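Local structure of ferripyochelin binding protein (Pyrococcus horikoshii, 1V3W) at residues Ile149-Thr152 with Lys153-Glu157; Val160-Ala163 with Glu164-Ile167. The protein is a gamma-class carbonic anhydrase that probably catalyses the reversible hydration of carbon dioxide with zinc, and that also binds calcium. All coordinates share one frame; numbering follows the deposited sequence.

Contact 1: Ile149-Thr152 with Lys153-Glu157; sequences IEWT and KKNAE
Glu150 O takes two backbone N-H groups from the next turn of the helix: Lys154 N lies 3.1 Å from Glu150 O on a nearly straight bond (171°), and Lys153 N adds a longer one from above the carbonyl plane, at a kink where Lys153 N makes no bond to Ile149 O. Trp151 O then accepts from Asn155 N at 3.0 Å. With CG anti to the backbone N (chi1 -179°), the indole of Trp151 is carried forward along the helix to the next turn. Asn155 CB sits over one face of the Trp151 six-membered ring in a CH-pi contact, 4.0 Å from the centroid, and the amide plane lies 30° from the indole. The Lys154 side chain crosses that of Trp151 at about a right angle, CG 3.5 Å from Trp151 CZ3, and its bent chain returns NZ to within 3.6 Å of the same carbon. Were Trp151 replaced by alanine, Asn155 CB would probably lose the ring face it packs on and the bent Lys154 chain would be freer to swing. Asn155 OD1 hydrogen-bonds a glycerol, probably from the crystallisation liquor, and Ile96 packs against both Asn155 and Trp151. The indole thus covers the aliphatic part of an amide side chain lying about 7 Å from zinc.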
loop_
_atom_site.group_PDB
_atom_site.type_symbol
_atom_site.label_atom_id
_atom_site.label_comp_id
_atom_site.label_asym_id
_atom_site.label_seq_id
_atom_site.Cartn_x
_atom_site.Cartn_y
_atom_site.Cartn_z
ATOM N N ILE A 149 13.659 17.538 -14.939
ATOM C CA ILE A 149 14.635 16.612 -15.500
ATOM C C ILE A 149 15.803 16.435 -14.533
ATOM O O ILE A 149 16.277 15.318 -14.319
ATOM C CB ILE A 149 15.154 17.114 -16.870
ATOM C CG1 ILE A 149 14.021 17.048 -17.899
ATOM C CG2 ILE A 149 16.339 16.271 -17.330
ATOM C CD1 ILE A 149 14.360 17.659 -19.250
ATOM N N GLU A 150 16.267 17.531 -13.941
ATOM C CA GLU A 150 17.372 17.451 -12.997
ATOM C C GLU A 150 16.892 16.691 -11.760
ATOM O O GLU A 150 17.666 15.979 -11.118
ATOM C CB GLU A 150 17.853 18.859 -12.619
ATOM C CG GLU A 150 18.289 19.702 -13.823
ATOM C CD GLU A 150 19.766 19.561 -14.168
ATOM O OE1 GLU A 150 20.103 19.605 -15.372
ATOM O OE2 GLU A 150 20.594 19.427 -13.243
ATOM N N TRP A 151 15.608 16.831 -11.442
ATOM C CA TRP A 151 15.029 16.150 -10.289
ATOM C C TRP A 151 14.947 14.636 -10.504
ATOM O O TRP A 151 15.039 13.867 -9.545
ATOM C CB TRP A 151 13.633 16.713 -9.985
ATOM C CG TRP A 151 12.966 16.090 -8.786
ATOM C CD1 TRP A 151 11.749 15.475 -8.755
ATOM C CD2 TRP A 151 13.490 16.021 -7.451
ATOM N NE1 TRP A 151 11.479 15.027 -7.484
ATOM C CE2 TRP A 151 12.523 15.350 -6.664
ATOM C CE3 TRP A 151 14.667 16.466 -6.841
ATOM C CZ2 TRP A 151 12.712 15.105 -5.299
ATOM C CZ3 TRP A 151 14.853 16.221 -5.481
ATOM C CH2 TRP A 151 13.874 15.548 -4.726
ATOM N N THR A 152 14.781 14.198 -11.751
ATOM C CA THR A 152 14.704 12.761 -12.007
ATOM C C THR A 152 15.990 12.052 -11.569
ATOM O O THR A 152 15.973 10.844 -11.325
ATOM C CB THR A 152 14.401 12.426 -13.501
ATOM O OG1 THR A 152 15.414 12.980 -14.349
ATOM C CG2 THR A 152 13.036 12.976 -13.910
ATOM N N LYS A 153 17.100 12.790 -11.467
ATOM C CA LYS A 153 18.364 12.200 -11.002
ATOM C C LYS A 153 18.569 12.506 -9.511
ATOM O O LYS A 153 18.903 11.620 -8.727
ATOM C CB LYS A 153 19.580 12.729 -11.797
ATOM C CG LYS A 153 20.935 12.178 -11.280
ATOM C CD LYS A 153 22.156 12.529 -12.155
ATOM C CE LYS A 153 23.466 12.045 -11.505
ATOM N NZ LYS A 153 24.675 12.178 -12.375
ATOM N N LYS A 154 18.362 13.766 -9.134
ATOM C CA LYS A 154 18.523 14.251 -7.758
ATOM C C LYS A 154 17.756 13.400 -6.733
ATOM O O LYS A 154 18.290 13.050 -5.680
ATOM C CB LYS A 154 18.072 15.732 -7.709
ATOM C CG LYS A 154 18.225 16.516 -6.386
ATOM C CD LYS A 154 18.924 17.897 -6.600
ATOM C CE LYS A 154 18.062 19.211 -6.531
ATOM N NZ LYS A 154 16.724 19.274 -5.853
ATOM N N ASN A 155 16.510 13.066 -7.051
ATOM C CA ASN A 155 15.671 12.264 -6.161
ATOM C C ASN A 155 16.397 10.964 -5.814
ATOM O O ASN A 155 16.481 10.568 -4.648
ATOM C CB ASN A 155 14.339 11.942 -6.850
ATOM C CG ASN A 155 13.261 11.479 -5.878
ATOM O OD1 ASN A 155 13.551 10.919 -4.820
ATOM N ND2 ASN A 155 12.004 11.695 -6.251
ATOM N N ALA A 156 16.925 10.305 -6.839
ATOM C CA ALA A 156 17.639 9.047 -6.651
ATOM C C ALA A 156 18.930 9.230 -5.858
ATOM O O ALA A 156 19.270 8.399 -5.017
ATOM C CB ALA A 156 17.940 8.414 -8.005
ATOM N N GLU A 157 19.654 10.313 -6.120
ATOM C CA GLU A 157 20.900 10.556 -5.404
ATOM C C GLU A 157 20.654 10.771 -3.918
ATOM O O GLU A 157 21.454 10.346 -3.084
ATOM C CB GLU A 157 21.631 11.756 -6.006
ATOM C CG GLU A 157 22.216 11.465 -7.374
ATOM C CD GLU A 157 22.918 12.661 -7.976
ATOM O OE1 GLU A 157 22.239 13.674 -8.243
ATOM O OE2 GLU A 157 24.148 12.591 -8.182
#

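Contact 2: Val160-Ala163 with Glu164-Ile167; sequences VELA and EKHI. With CA (calcium ion), chain E.
A calcium site marks the outer side of the C-terminal part of helix 146-169, where Val160-Ala163 meets Glu164-Ile167 in regular helical turns. Four backbone bonds join them: Glu164 N to Val160 O, Lys165 N to Glu161 O, His166 N to Leu162 O and Ile167 N to Ala163 O, the first the longest at 3.3 Å and the last the shortest at 2.9 Å. Glu164, its CG anti to the backbone N (chi1 -171°) and its chain extended, reaches away from the helix and holds calcium with both carboxylate oxygens; OE1 is 2.5 Å from the ion. Two waters also bind the metal, each 2.5 Å from it. Lys168 NZ, one turn on, bonds Glu164 OE2 as well, and calcium and Lys168 together would probably offset the like charge of Glu161, whose OE1 lies 5.4 Å from Glu164 OE2. Away from the metal, the His166 ring brings its edge to a backbone oxygen: CD2 lies 3.2 Å from Leu162 O, near the ring plane, so this carbonyl meets both the backbone N-H and the ring of His166. Ile167 CG1 likewise comes alongside Ala163 O, at 3.1 Å, next to the oxygen's backbone bond. Both nitrogens of the buried imidazole are hydrogen-bonded, ND1 to Arg170 and NE2 to Asp46 of the second subunit, which probably fixes the rotation of the ring. Trp38 meets that ring edge-to-face. Ala163 and Ile167 lie on Phe18 of strand 18-19, Val160 rests on loop residues Lys34 and Tyr55, and Leu162 packs on Arg44 of the second subunit, placing this end of the helix between the first coils of its own beta-helix and the neighbouring chain.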
loop_
_atom_site.group_PDB
_atom_site.type_symbol
_atom_site.label_atom_id
_atom_site.label_comp_id
_atom_site.label_asym_id
_atom_site.label_seq_id
_atom_site.Cartn_x
_atom_site.Cartn_y
_atom_site.Cartn_z
ATOM N N VAL A 160 20.426 7.413 -2.426
ATOM C CA VAL A 160 21.672 6.668 -2.338
ATOM C C VAL A 160 22.345 7.049 -1.019
ATOM O O VAL A 160 22.863 6.194 -0.302
ATOM C CB VAL A 160 22.604 6.997 -3.518
ATOM C CG1 VAL A 160 23.990 6.415 -3.270
ATOM C CG2 VAL A 160 22.022 6.430 -4.806
ATOM N N GLU A 161 22.316 8.338 -0.694
ATOM C CA GLU A 161 22.915 8.817 0.544
ATOM C C GLU A 161 22.120 8.336 1.756
ATOM O O GLU A 161 22.698 7.933 2.767
ATOM C CB GLU A 161 22.983 10.346 0.539
ATOM C CG GLU A 161 23.785 10.928 -0.617
ATOM C CD GLU A 161 25.218 10.426 -0.655
ATOM O OE1 GLU A 161 25.947 10.622 0.341
ATOM O OE2 GLU A 161 25.618 9.836 -1.683
ATOM N N LEU A 162 20.795 8.378 1.647
ATOM C CA LEU A 162 19.917 7.948 2.728
ATOM C C LEU A 162 20.177 6.478 3.043
ATOM O O LEU A 162 20.265 6.086 4.207
ATOM C CB LEU A 162 18.458 8.155 2.311
ATOM C CG LEU A 162 17.413 8.431 3.391
ATOM C CD1 LEU A 162 17.887 9.556 4.304
ATOM C CD2 LEU A 162 16.100 8.808 2.720
ATOM N N ALA A 163 20.318 5.672 1.995
ATOM C CA ALA A 163 20.577 4.249 2.151
ATOM C C ALA A 163 21.846 4.026 2.964
ATOM O O ALA A 163 21.872 3.201 3.870
ATOM C CB ALA A 163 20.704 3.589 0.780
ATOM N N GLU A 164 22.902 4.766 2.641
ATOM C CA GLU A 164 24.145 4.607 3.376
ATOM C C GLU A 164 23.964 5.003 4.839
ATOM O O GLU A 164 24.539 4.375 5.726
ATOM C CB GLU A 164 25.263 5.433 2.737
ATOM C CG GLU A 164 26.638 5.145 3.322
ATOM C CD GLU A 164 27.764 5.708 2.478
ATOM O OE1 GLU A 164 27.929 5.256 1.323
ATOM O OE2 GLU A 164 28.482 6.605 2.968
ATOM N N LYS A 165 23.170 6.039 5.089
ATOM C CA LYS A 165 22.928 6.477 6.460
ATOM C C LYS A 165 22.261 5.372 7.273
ATOM O O LYS A 165 22.574 5.178 8.446
ATOM C CB LYS A 165 22.037 7.718 6.491
ATOM C CG LYS A 165 22.717 9.029 6.121
ATOM C CD LYS A 165 22.188 10.167 6.995
ATOM C CE LYS A 165 20.766 9.896 7.486
ATOM N NZ LYS A 165 20.604 10.273 8.917
ATOM N N HIS A 166 21.331 4.657 6.649
ATOM C CA HIS A 166 20.633 3.568 7.325
ATOM C C HIS A 166 21.554 2.371 7.527
ATOM O O HIS A 166 21.537 1.738 8.579
ATOM C CB HIS A 166 19.402 3.142 6.518
ATOM C CG HIS A 166 18.221 4.042 6.700
ATOM N ND1 HIS A 166 17.128 3.691 7.464
ATOM C CD2 HIS A 166 17.966 5.283 6.223
ATOM C CE1 HIS A 166 16.250 4.677 7.448
ATOM N NE2 HIS A 166 16.733 5.655 6.703
ATOM N N ILE A 167 22.354 2.061 6.512
ATOM C CA ILE A 167 23.283 0.944 6.601
ATOM C C ILE A 167 24.204 1.123 7.803
ATOM O O ILE A 167 24.465 0.174 8.544
ATOM C CB ILE A 167 24.152 0.834 5.327
ATOM C CG1 ILE A 167 23.286 0.404 4.141
ATOM C CG2 ILE A 167 25.284 -0.173 5.543
ATOM C CD1 ILE A 167 24.007 0.461 2.805
HETATM CA CA CA E . 30.363 5.968 1.365
HETATM O O HOH W 1 29.351 7.848 0.020
HETATM O O HOH W 2 30.932 7.845 2.903
#

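In the fold
The chain first builds the coils of its left-handed beta-helix, then turns back through strand 138-143 into helix 146-169, which holds both contacts. They lie in series along it, contact 1 ending before contact 2 begins, with centres about 16 Å apart; neither nests in the other, they do not cross, and as turns of one helix they close no long loop. Residues 149-157 rest on later coils, around strand 95-97 and His112, whereas residues 160-167 reach the early coil of strand 18-19. The helix therefore runs back along the flank of the beta-helix, tying later coils to earlier ones, and contact 2 adds the second subunit.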